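Local coordinates for protein 1d10 (Caenorhabditis elegans, PDB 1T9F) that is of unknown function but carries MIR repeats folded into a beta-trefoil, as in SDF2-type proteins, at residues L13-A18 and S51-F56; K97-V102 and E159-D164; W126-Q131 and W172-G177. All coordinates share one frame; numbering follows the deposited sequence.

Contact 1: residues L13-A18 and S51-F56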
loop_
_atom_site.group_PDB
_atom_site.type_symbol
_atom_site.label_atom_id
_atom_site.label_comp_id
_atom_site.label_asym_id
_atom_site.label_seq_id
_atom_site.Cartn_x
_atom_site.Cartn_y
_atom_site.Cartn_z
ATOM N N LEU A 13 -5.009 8.321 5.214
ATOM C CA LEU A 13 -6.131 7.976 4.355
ATOM C C LEU A 13 -6.263 6.486 4.075
ATOM O O LEU A 13 -5.463 5.682 4.550
ATOM C CB LEU A 13 -6.002 8.759 3.046
ATOM C CG LEU A 13 -4.563 8.904 2.554
ATOM C CD1 LEU A 13 -4.096 7.582 2.020
ATOM C CD2 LEU A 13 -4.459 9.974 1.486
ATOM N N LYS A 14 -7.295 6.133 3.315
ATOM C CA LYS A 14 -7.557 4.751 2.936
ATOM C C LYS A 14 -7.226 4.576 1.462
ATOM O O LYS A 14 -7.431 5.491 0.664
ATOM C CB LYS A 14 -9.035 4.407 3.147
ATOM C CG LYS A 14 -9.529 4.551 4.570
ATOM C CD LYS A 14 -11.051 4.643 4.582
ATOM C CE LYS A 14 -11.585 4.901 5.973
ATOM N NZ LYS A 14 -12.969 5.470 5.924
ATOM N N PHE A 15 -6.709 3.403 1.108
ATOM C CA PHE A 15 -6.375 3.082 -0.272
ATOM C C PHE A 15 -7.395 2.060 -0.754
ATOM O O PHE A 15 -7.409 0.918 -0.292
ATOM C CB PHE A 15 -4.961 2.501 -0.373
ATOM C CG PHE A 15 -3.873 3.518 -0.145
ATOM C CD1 PHE A 15 -3.571 3.960 1.138
ATOM C CD2 PHE A 15 -3.193 4.076 -1.221
ATOM C CE1 PHE A 15 -2.614 4.946 1.344
ATOM C CE2 PHE A 15 -2.233 5.066 -1.028
ATOM C CZ PHE A 15 -1.945 5.503 0.256
ATOM N N ILE A 16 -8.246 2.475 -1.686
ATOM C CA ILE A 16 -9.293 1.604 -2.210
ATOM C C ILE A 16 -8.935 1.018 -3.578
ATOM O O ILE A 16 -8.519 1.744 -4.484
ATOM C CB ILE A 16 -10.622 2.383 -2.342
ATOM C CG1 ILE A 16 -11.027 2.942 -0.973
ATOM C CG2 ILE A 16 -11.719 1.473 -2.911
ATOM C CD1 ILE A 16 -12.298 3.748 -1.012
ATOM N N ASN A 17 -9.095 -0.289 -3.737
ATOM C CA ASN A 17 -8.784 -0.884 -5.028
ATOM C C ASN A 17 -9.890 -0.516 -6.008
ATOM O O ASN A 17 -11.062 -0.850 -5.810
ATOM C CB ASN A 17 -8.630 -2.399 -4.908
ATOM C CG ASN A 17 -8.101 -3.021 -6.182
ATOM O OD1 ASN A 17 -8.864 -3.373 -7.073
ATOM N ND2 ASN A 17 -6.785 -3.146 -6.279
ATOM N N ALA A 18 -9.504 0.202 -7.056
ATOM C CA ALA A 18 -10.431 0.680 -8.078
ATOM C C ALA A 18 -11.446 -0.319 -8.624
ATOM O O ALA A 18 -12.643 -0.035 -8.674
ATOM C CB ALA A 18 -9.642 1.277 -9.236
ATOM N N SER A 51 -7.573 0.067 8.498
ATOM C CA SER A 51 -7.465 0.322 7.061
ATOM C C SER A 51 -6.858 1.692 6.802
ATOM O O SER A 51 -6.819 2.155 5.655
ATOM C CB SER A 51 -8.836 0.254 6.377
ATOM O OG SER A 51 -9.367 -1.061 6.428
ATOM N N HIS A 52 -6.407 2.351 7.867
ATOM C CA HIS A 52 -5.803 3.668 7.720
ATOM C C HIS A 52 -4.296 3.597 7.606
ATOM O O HIS A 52 -3.635 2.862 8.358
ATOM C CB HIS A 52 -6.195 4.572 8.886
ATOM C CG HIS A 52 -7.622 5.008 8.832
ATOM N ND1 HIS A 52 -8.663 4.184 9.192
ATOM C CD2 HIS A 52 -8.187 6.147 8.368
ATOM C CE1 HIS A 52 -9.810 4.794 8.950
ATOM N NE2 HIS A 52 -9.549 5.987 8.448
ATOM N N TRP A 53 -3.769 4.364 6.652
ATOM C CA TRP A 53 -2.340 4.427 6.389
ATOM C C TRP A 53 -1.868 5.870 6.352
ATOM O O TRP A 53 -2.601 6.765 5.932
ATOM C CB TRP A 53 -2.015 3.778 5.044
ATOM C CG TRP A 53 -2.442 2.366 4.936
ATOM C CD1 TRP A 53 -3.701 1.906 4.678
ATOM C CD2 TRP A 53 -1.613 1.217 5.087
ATOM N NE1 TRP A 53 -3.705 0.530 4.660
ATOM C CE2 TRP A 53 -2.434 0.084 4.907
ATOM C CE3 TRP A 53 -0.246 1.032 5.357
ATOM C CZ2 TRP A 53 -1.937 -1.219 4.985
ATOM C CZ3 TRP A 53 0.250 -0.262 5.435
ATOM C CH2 TRP A 53 -0.597 -1.373 5.248
ATOM N N GLN A 54 -0.635 6.101 6.780
ATOM C CA GLN A 54 -0.094 7.447 6.768
ATOM C C GLN A 54 1.037 7.572 5.770
ATOM O O GLN A 54 1.980 6.779 5.766
ATOM C CB GLN A 54 0.404 7.838 8.158
ATOM C CG GLN A 54 0.954 9.255 8.217
ATOM C CD GLN A 54 1.147 9.722 9.641
ATOM O OE1 GLN A 54 1.537 8.943 10.505
ATOM N NE2 GLN A 54 0.885 11.001 9.890
ATOM N N ILE A 55 0.937 8.576 4.916
ATOM C CA ILE A 55 1.955 8.816 3.909
ATOM C C ILE A 55 3.193 9.449 4.526
ATOM O O ILE A 55 3.106 10.486 5.187
ATOM C CB ILE A 55 1.418 9.734 2.799
ATOM C CG1 ILE A 55 0.204 9.074 2.141
ATOM C CG2 ILE A 55 2.509 9.996 1.766
ATOM C CD1 ILE A 55 -0.493 9.948 1.167
ATOM N N PHE A 56 4.338 8.799 4.314
ATOM C CA PHE A 56 5.631 9.267 4.809
ATOM C C PHE A 56 6.558 9.563 3.633
ATOM O O PHE A 56 6.398 8.992 2.554
ATOM C CB PHE A 56 6.305 8.190 5.667
ATOM C CG PHE A 56 6.013 8.304 7.136
ATOM C CD1 PHE A 56 4.727 8.133 7.622
ATOM C CD2 PHE A 56 7.038 8.576 8.035
ATOM C CE1 PHE A 56 4.459 8.228 8.987
ATOM C CE2 PHE A 56 6.781 8.675 9.410
ATOM C CZ PHE A 56 5.490 8.499 9.881
HETATM O O HOH W 1 -7.134 1.583 3.052
#

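Contact 2: residues K97-V102 and E159-D164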
loop_
_atom_site.group_PDB
_atom_site.type_symbol
_atom_site.label_atom_id
_atom_site.label_comp_id
_atom_site.label_asym_id
_atom_site.label_seq_id
_atom_site.Cartn_x
_atom_site.Cartn_y
_atom_site.Cartn_z
ATOM N N LYS A 97 1.863 -18.264 -5.614
ATOM C CA LYS A 97 3.266 -18.624 -5.778
ATOM C C LYS A 97 4.012 -17.821 -6.842
ATOM O O LYS A 97 5.205 -17.540 -6.692
ATOM C CB LYS A 97 3.371 -20.114 -6.110
ATOM C CG LYS A 97 2.882 -21.044 -5.009
ATOM C CD LYS A 97 3.841 -21.071 -3.828
ATOM C CE LYS A 97 3.494 -22.197 -2.857
ATOM N NZ LYS A 97 4.546 -22.401 -1.811
ATOM N N GLN A 98 3.316 -17.459 -7.916
ATOM C CA GLN A 98 3.937 -16.712 -9.004
ATOM C C GLN A 98 4.188 -15.250 -8.671
ATOM O O GLN A 98 4.860 -14.540 -9.427
ATOM C CB GLN A 98 3.079 -16.780 -10.269
ATOM C CG GLN A 98 1.837 -17.660 -10.186
ATOM C CD GLN A 98 0.745 -17.088 -9.300
ATOM O OE1 GLN A 98 0.812 -17.177 -8.075
ATOM N NE2 GLN A 98 -0.268 -16.490 -9.920
ATOM N N HIS A 99 3.647 -14.794 -7.547
ATOM C CA HIS A 99 3.818 -13.406 -7.172
ATOM C C HIS A 99 4.679 -13.171 -5.945
ATOM O O HIS A 99 4.964 -14.083 -5.165
ATOM C CB HIS A 99 2.452 -12.736 -7.004
ATOM C CG HIS A 99 1.688 -12.615 -8.286
ATOM N ND1 HIS A 99 2.273 -12.186 -9.459
ATOM C CD2 HIS A 99 0.388 -12.850 -8.579
ATOM C CE1 HIS A 99 1.368 -12.160 -10.419
ATOM N NE2 HIS A 99 0.214 -12.559 -9.912
ATOM N N GLN A 100 5.086 -11.917 -5.801
ATOM C CA GLN A 100 5.936 -11.465 -4.717
ATOM C C GLN A 100 5.096 -11.086 -3.499
ATOM O O GLN A 100 3.993 -10.552 -3.634
ATOM C CB GLN A 100 6.740 -10.272 -5.222
ATOM C CG GLN A 100 7.772 -9.699 -4.284
ATOM C CD GLN A 100 8.589 -8.626 -4.972
ATOM O OE1 GLN A 100 9.394 -8.919 -5.860
ATOM N NE2 GLN A 100 8.370 -7.373 -4.589
ATOM N N GLU A 101 5.628 -11.371 -2.316
ATOM C CA GLU A 101 4.949 -11.086 -1.057
ATOM C C GLU A 101 4.957 -9.600 -0.722
ATOM O O GLU A 101 5.918 -8.886 -1.011
ATOM C CB GLU A 101 5.630 -11.843 0.090
ATOM C CG GLU A 101 4.895 -11.798 1.424
ATOM C CD GLU A 101 5.792 -12.162 2.606
ATOM O OE1 GLU A 101 6.500 -11.269 3.123
ATOM O OE2 GLU A 101 5.800 -13.343 3.015
ATOM N N VAL A 102 3.868 -9.142 -0.112
ATOM C CA VAL A 102 3.750 -7.759 0.321
ATOM C C VAL A 102 3.408 -7.859 1.803
ATOM O O VAL A 102 2.465 -8.538 2.179
ATOM C CB VAL A 102 2.644 -7.010 -0.447
ATOM C CG1 VAL A 102 2.389 -5.656 0.202
ATOM C CG2 VAL A 102 3.077 -6.807 -1.896
ATOM N N GLU A 159 -6.040 -11.191 -1.146
ATOM C CA GLU A 159 -4.586 -11.282 -1.093
ATOM C C GLU A 159 -3.977 -10.102 -1.845
ATOM O O GLU A 159 -4.392 -9.783 -2.960
ATOM C CB GLU A 159 -4.091 -12.595 -1.726
ATOM C CG GLU A 159 -2.567 -12.691 -1.820
ATOM C CD GLU A 159 -2.085 -13.884 -2.645
ATOM O OE1 GLU A 159 -2.737 -14.211 -3.659
ATOM O OE2 GLU A 159 -1.045 -14.480 -2.287
ATOM N N VAL A 160 -3.010 -9.453 -1.206
ATOM C CA VAL A 160 -2.297 -8.321 -1.780
ATOM C C VAL A 160 -0.882 -8.822 -2.091
ATOM O O VAL A 160 -0.222 -9.429 -1.234
ATOM C CB VAL A 160 -2.211 -7.150 -0.778
ATOM C CG1 VAL A 160 -1.314 -6.051 -1.340
ATOM C CG2 VAL A 160 -3.603 -6.595 -0.488
ATOM N N VAL A 161 -0.413 -8.580 -3.307
ATOM C CA VAL A 161 0.912 -9.047 -3.694
ATOM C C VAL A 161 1.630 -8.084 -4.629
ATOM O O VAL A 161 1.103 -7.031 -4.992
ATOM C CB VAL A 161 0.844 -10.408 -4.420
ATOM C CG1 VAL A 161 0.093 -11.428 -3.577
ATOM C CG2 VAL A 161 0.178 -10.232 -5.775
ATOM N N GLY A 162 2.838 -8.478 -5.023
ATOM C CA GLY A 162 3.638 -7.672 -5.923
ATOM C C GLY A 162 3.710 -8.384 -7.260
ATOM O O GLY A 162 4.212 -9.502 -7.346
ATOM N N THR A 163 3.190 -7.748 -8.300
ATOM C CA THR A 163 3.203 -8.351 -9.620
ATOM C C THR A 163 4.267 -7.717 -10.505
ATOM O O THR A 163 4.495 -6.509 -10.445
ATOM C CB THR A 163 1.830 -8.204 -10.295
ATOM O OG1 THR A 163 1.485 -6.817 -10.382
ATOM C CG2 THR A 163 0.764 -8.933 -9.483
ATOM N N ASP A 164 4.930 -8.535 -11.320
ATOM C CA ASP A 164 5.953 -8.019 -12.221
ATOM C C ASP A 164 5.316 -7.058 -13.215
ATOM O O ASP A 164 5.920 -6.066 -13.601
ATOM C CB ASP A 164 6.649 -9.155 -12.978
ATOM C CG ASP A 164 7.533 -10.002 -12.079
ATOM O OD1 ASP A 164 8.334 -9.426 -11.308
ATOM O OD2 ASP A 164 7.432 -11.247 -12.148
HETATM O O HOH W 2 4.189 -10.977 -11.317
HETATM O O HOH W 3 1.559 -10.925 0.172
#

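Contact 3: residues W126-Q131 and W172-G177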
loop_
_atom_site.group_PDB
_atom_site.type_symbol
_atom_site.label_atom_id
_atom_site.label_comp_id
_atom_site.label_asym_id
_atom_site.label_seq_id
_atom_site.Cartn_x
_atom_site.Cartn_y
_atom_site.Cartn_z
ATOM N N TRP A 126 0.119 14.281 -7.152
ATOM C CA TRP A 126 -0.855 13.289 -6.733
ATOM C C TRP A 126 -2.163 13.942 -6.322
ATOM O O TRP A 126 -2.230 14.601 -5.289
ATOM C CB TRP A 126 -0.275 12.493 -5.565
ATOM C CG TRP A 126 -1.005 11.238 -5.222
ATOM C CD1 TRP A 126 -2.119 10.734 -5.831
ATOM C CD2 TRP A 126 -0.661 10.315 -4.185
ATOM N NE1 TRP A 126 -2.490 9.550 -5.232
ATOM C CE2 TRP A 126 -1.612 9.269 -4.219
ATOM C CE3 TRP A 126 0.361 10.272 -3.226
ATOM C CZ2 TRP A 126 -1.569 8.191 -3.330
ATOM C CZ3 TRP A 126 0.400 9.198 -2.342
ATOM C CH2 TRP A 126 -0.561 8.172 -2.402
ATOM N N LEU A 127 -3.200 13.754 -7.138
ATOM C CA LEU A 127 -4.518 14.320 -6.863
ATOM C C LEU A 127 -5.397 13.252 -6.216
ATOM O O LEU A 127 -5.389 12.088 -6.624
ATOM C CB LEU A 127 -5.172 14.804 -8.162
ATOM C CG LEU A 127 -4.390 15.775 -9.053
ATOM C CD1 LEU A 127 -5.156 15.998 -10.351
ATOM C CD2 LEU A 127 -4.164 17.094 -8.327
ATOM N N GLU A 128 -6.158 13.653 -5.207
ATOM C CA GLU A 128 -7.031 12.736 -4.492
ATOM C C GLU A 128 -8.144 12.165 -5.368
ATOM O O GLU A 128 -8.774 11.168 -5.012
ATOM C CB GLU A 128 -7.640 13.456 -3.289
ATOM C CG GLU A 128 -8.456 12.569 -2.370
ATOM C CD GLU A 128 -8.765 13.248 -1.052
ATOM O OE1 GLU A 128 -7.815 13.773 -0.432
ATOM O OE2 GLU A 128 -9.944 13.249 -0.636
ATOM N N SER A 129 -8.367 12.789 -6.521
ATOM C CA SER A 129 -9.427 12.373 -7.439
ATOM C C SER A 129 -8.971 11.462 -8.573
ATOM O O SER A 129 -9.765 11.106 -9.444
ATOM C CB SER A 129 -10.078 13.608 -8.051
ATOM O OG SER A 129 -9.148 14.282 -8.883
ATOM N N GLU A 130 -7.705 11.079 -8.578
ATOM C CA GLU A 130 -7.230 10.240 -9.660
ATOM C C GLU A 130 -6.867 8.839 -9.210
ATOM O O GLU A 130 -6.663 8.583 -8.021
ATOM C CB GLU A 130 -6.023 10.894 -10.332
ATOM C CG GLU A 130 -4.726 10.747 -9.565
ATOM C CD GLU A 130 -3.655 11.697 -10.061
ATOM O OE1 GLU A 130 -3.664 12.869 -9.632
ATOM O OE2 GLU A 130 -2.814 11.278 -10.887
ATOM N N GLN A 131 -6.809 7.925 -10.170
ATOM C CA GLN A 131 -6.433 6.566 -9.859
ATOM C C GLN A 131 -4.922 6.575 -9.973
ATOM O O GLN A 131 -4.350 7.470 -10.598
ATOM C CB GLN A 131 -7.039 5.576 -10.854
ATOM C CG GLN A 131 -8.549 5.624 -10.917
ATOM C CD GLN A 131 -9.165 4.288 -11.270
ATOM O OE1 GLN A 131 -8.589 3.501 -12.017
ATOM N NE2 GLN A 131 -10.354 4.028 -10.740
ATOM N N TRP A 172 -5.359 1.744 -7.944
ATOM C CA TRP A 172 -5.855 2.153 -6.634
ATOM C C TRP A 172 -6.396 3.574 -6.674
ATOM O O TRP A 172 -6.079 4.355 -7.577
ATOM C CB TRP A 172 -4.743 2.078 -5.576
ATOM C CG TRP A 172 -4.161 0.700 -5.414
ATOM C CD1 TRP A 172 -3.149 0.146 -6.144
ATOM C CD2 TRP A 172 -4.587 -0.305 -4.486
ATOM N NE1 TRP A 172 -2.914 -1.148 -5.729
ATOM C CE2 TRP A 172 -3.788 -1.449 -4.712
ATOM C CE3 TRP A 172 -5.572 -0.350 -3.485
ATOM C CZ2 TRP A 172 -3.944 -2.629 -3.977
ATOM C CZ3 TRP A 172 -5.725 -1.529 -2.752
ATOM C CH2 TRP A 172 -4.914 -2.651 -3.006
ATOM N N LYS A 173 -7.193 3.895 -5.666
ATOM C CA LYS A 173 -7.811 5.202 -5.516
ATOM C C LYS A 173 -7.738 5.582 -4.038
ATOM O O LYS A 173 -7.934 4.737 -3.165
ATOM C CB LYS A 173 -9.270 5.127 -5.968
ATOM C CG LYS A 173 -10.092 6.344 -5.654
ATOM C CD LYS A 173 -11.575 6.081 -5.926
ATOM C CE LYS A 173 -12.083 4.918 -5.077
ATOM N NZ LYS A 173 -13.542 4.674 -5.225
ATOM N N VAL A 174 -7.458 6.851 -3.761
ATOM C CA VAL A 174 -7.349 7.333 -2.391
ATOM C C VAL A 174 -8.675 7.891 -1.891
ATOM O O VAL A 174 -9.505 8.338 -2.677
ATOM C CB VAL A 174 -6.259 8.432 -2.282
ATOM C CG1 VAL A 174 -6.434 9.228 -1.008
ATOM C CG2 VAL A 174 -4.882 7.795 -2.297
ATOM N N ALA A 175 -8.873 7.850 -0.579
ATOM C CA ALA A 175 -10.088 8.371 0.038
ATOM C C ALA A 175 -9.758 8.807 1.462
ATOM O O ALA A 175 -8.962 8.165 2.156
ATOM C CB ALA A 175 -11.180 7.301 0.050
ATOM N N GLU A 176 -10.354 9.907 1.903
ATOM C CA GLU A 176 -10.086 10.368 3.252
ATOM C C GLU A 176 -10.909 9.591 4.261
ATOM O O GLU A 176 -12.135 9.699 4.290
ATOM C CB GLU A 176 -10.384 11.860 3.401
ATOM C CG GLU A 176 -10.266 12.329 4.838
ATOM C CD GLU A 176 -9.390 13.553 4.988
ATOM O OE1 GLU A 176 -9.860 14.667 4.671
ATOM O OE2 GLU A 176 -8.226 13.393 5.416
ATOM N N GLY A 177 -10.230 8.791 5.076
ATOM C CA GLY A 177 -10.927 8.039 6.101
ATOM C C GLY A 177 -11.323 9.053 7.154
ATOM O O GLY A 177 -12.507 9.329 7.365
#

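Contact 1: residues L13-A18 and S51-F56
This is a buried antiparallel strand pairing in the barrel of the beta-trefoil, where strand 12-17 lies next to strand 53-57. The pairing is short. Leu-13 and Trp-53 form a hydrogen-bonded pair, in which Leu-13 N reaches Trp-53 O at 3.0 Å, nearly along the C=O axis, and Trp-53 N returns a bond of 3.0 Å to Leu-13 O in the carbonyl plane. Both bonds are close to straight, but the strand axes stand at 99°, so the chains diverge beyond this pair. Water 1 sits in the widening gap, accepting from Phe-15 N (2.7 Å) and lying 2.7 Å from Ser-51 O, within hydrogen-bonding distance.

In the core, Phe-15 turns its ring edge toward the face of the Trp-53 indole in an offset edge-to-face pair. The planes are at 87° and Phe-15 CE1 lies 3.9 Å from Trp-53 CB. The indole is further fixed by a bond from NE1 to Leu-24 O. Leu-13 holds its CG in the crowded position between backbone N and carbonyl carbon, and its CD2 meets Ile-55 CD1 obliquely at 4.0 Å.

Outside this cluster, extended Lys-14 runs alongside His-52 with CG over one face of the imidazole. Its ammonium continues to a salt bridge with Asp-47, and Lys-14 CE passes 3.4 Å from His-52 NE2.

Contact 2: residues K97-V102 and E159-D164
His-99 lies side by side with Thr-163 where the loop leading into strand 100-105 meets the end of strand 158-163. Its CB points toward the facing strand, 3.6 Å from Val-161 CG2 and close to Gly-162 O, and CG, anti to the carbonyl carbon, puts the ring beside Val-161 and Thr-163. CG and CD2 continue along the same Val-161 methyl. The rest of the ring then passes over Thr-163, whose CG2 stands against one face in a CH-pi contact, 3.6 Å from the His-99 ring centroid and 17° off its normal, with CE1 the nearest ring atom. At the ring edge, in plane, ND1 is hydrogen-bonded to water 2 at 2.9 Å, and the water accepts from Asp-164 N. An alanine here would lose the imidazole, and with it probably the cover over the Thr-163 methyl and the water link to Asp-164.

Next along the chain, Gln-100 and Gly-162 form an antiparallel hydrogen-bonded pair. Gln-100 N reaches a lone pair of Gly-162 O at 3.0 Å, whereas Gly-162 N approaches Gln-100 O from above the carbonyl plane at 2.8 Å. Gln-100 CB rests 3.4 Å from Gly-162 O. At Val-102 the direct bonds give way to water 3, which accepts from Val-102 N and donates to Val-160 O, while Val-102 CG1 packs 4.0 Å from Val-160 CG1. Strands 100-105 and 158-163 belong to two different hairpins, 85-105 and 142-163, and their lateral pairing is characteristic of the hairpin cap of a beta-trefoil.

Contact 3: residues W126-Q131 and W172-G177
Strand 172-175 begins at Trp-172, whose CB points away from segment 126-131 and whose indole donates through NE1 to Leu-143 O. Its carbonyl does meet the segment: Gln-131 CA lies 3.2 Å from Trp-172 O in a CA-H...O contact bent to 128° at the hydrogen. Lys-173 follows beside Gln-131, their CA atoms 4.8 Å apart, although the lysine chain then leads off.

Val-174 carries the apolar part. Its two methyls divide the work. CG2 presses against the six-membered part of the Trp-126 indole, 3.5 Å from CZ2, and CG1, anti to the backbone N, touches the aliphatic stem of Glu-128, with Glu-128 CG 4.1 Å from Val-174 CG1. Ala-175 turns to Ile-16 on the neighbouring strand. At Glu-176 the contact thins: Glu-128 OE2 is 4.3 Å from Glu-176 CB, and the two carboxylates stay apart, which their like charges would favour.

Opposite the strand, residues 127-130 form a type I turn closed by Glu-130 N to Leu-127 O. The whole is the entry loop of strand 131-136 lying against the last strand of a closed six-stranded barrel, as in a beta-trefoil.

Contacts 1 and 3 adjoin in the barrel, their centres about 9 Å apart. Strands 12-17 and 172-175 are neighbours there, so the first and last strands close the sheet: Ile-16 N lies 2.7 Å from Lys-173 O and Lys-14 N 2.9 Å from Ala-175 O, both probable hydrogen bonds. Their cores merge as well, since Val-174 touches Leu-13 and Phe-15, and Trp-126 touches Phe-15 and Ile-55. Contact 2 belongs to the hairpin layer, with its centre about 19 Å from that of contact 1 and 23 Å from that of contact 3, and touches neither. Strand 158-163 leads on to 172-175, linking the layers along the chain.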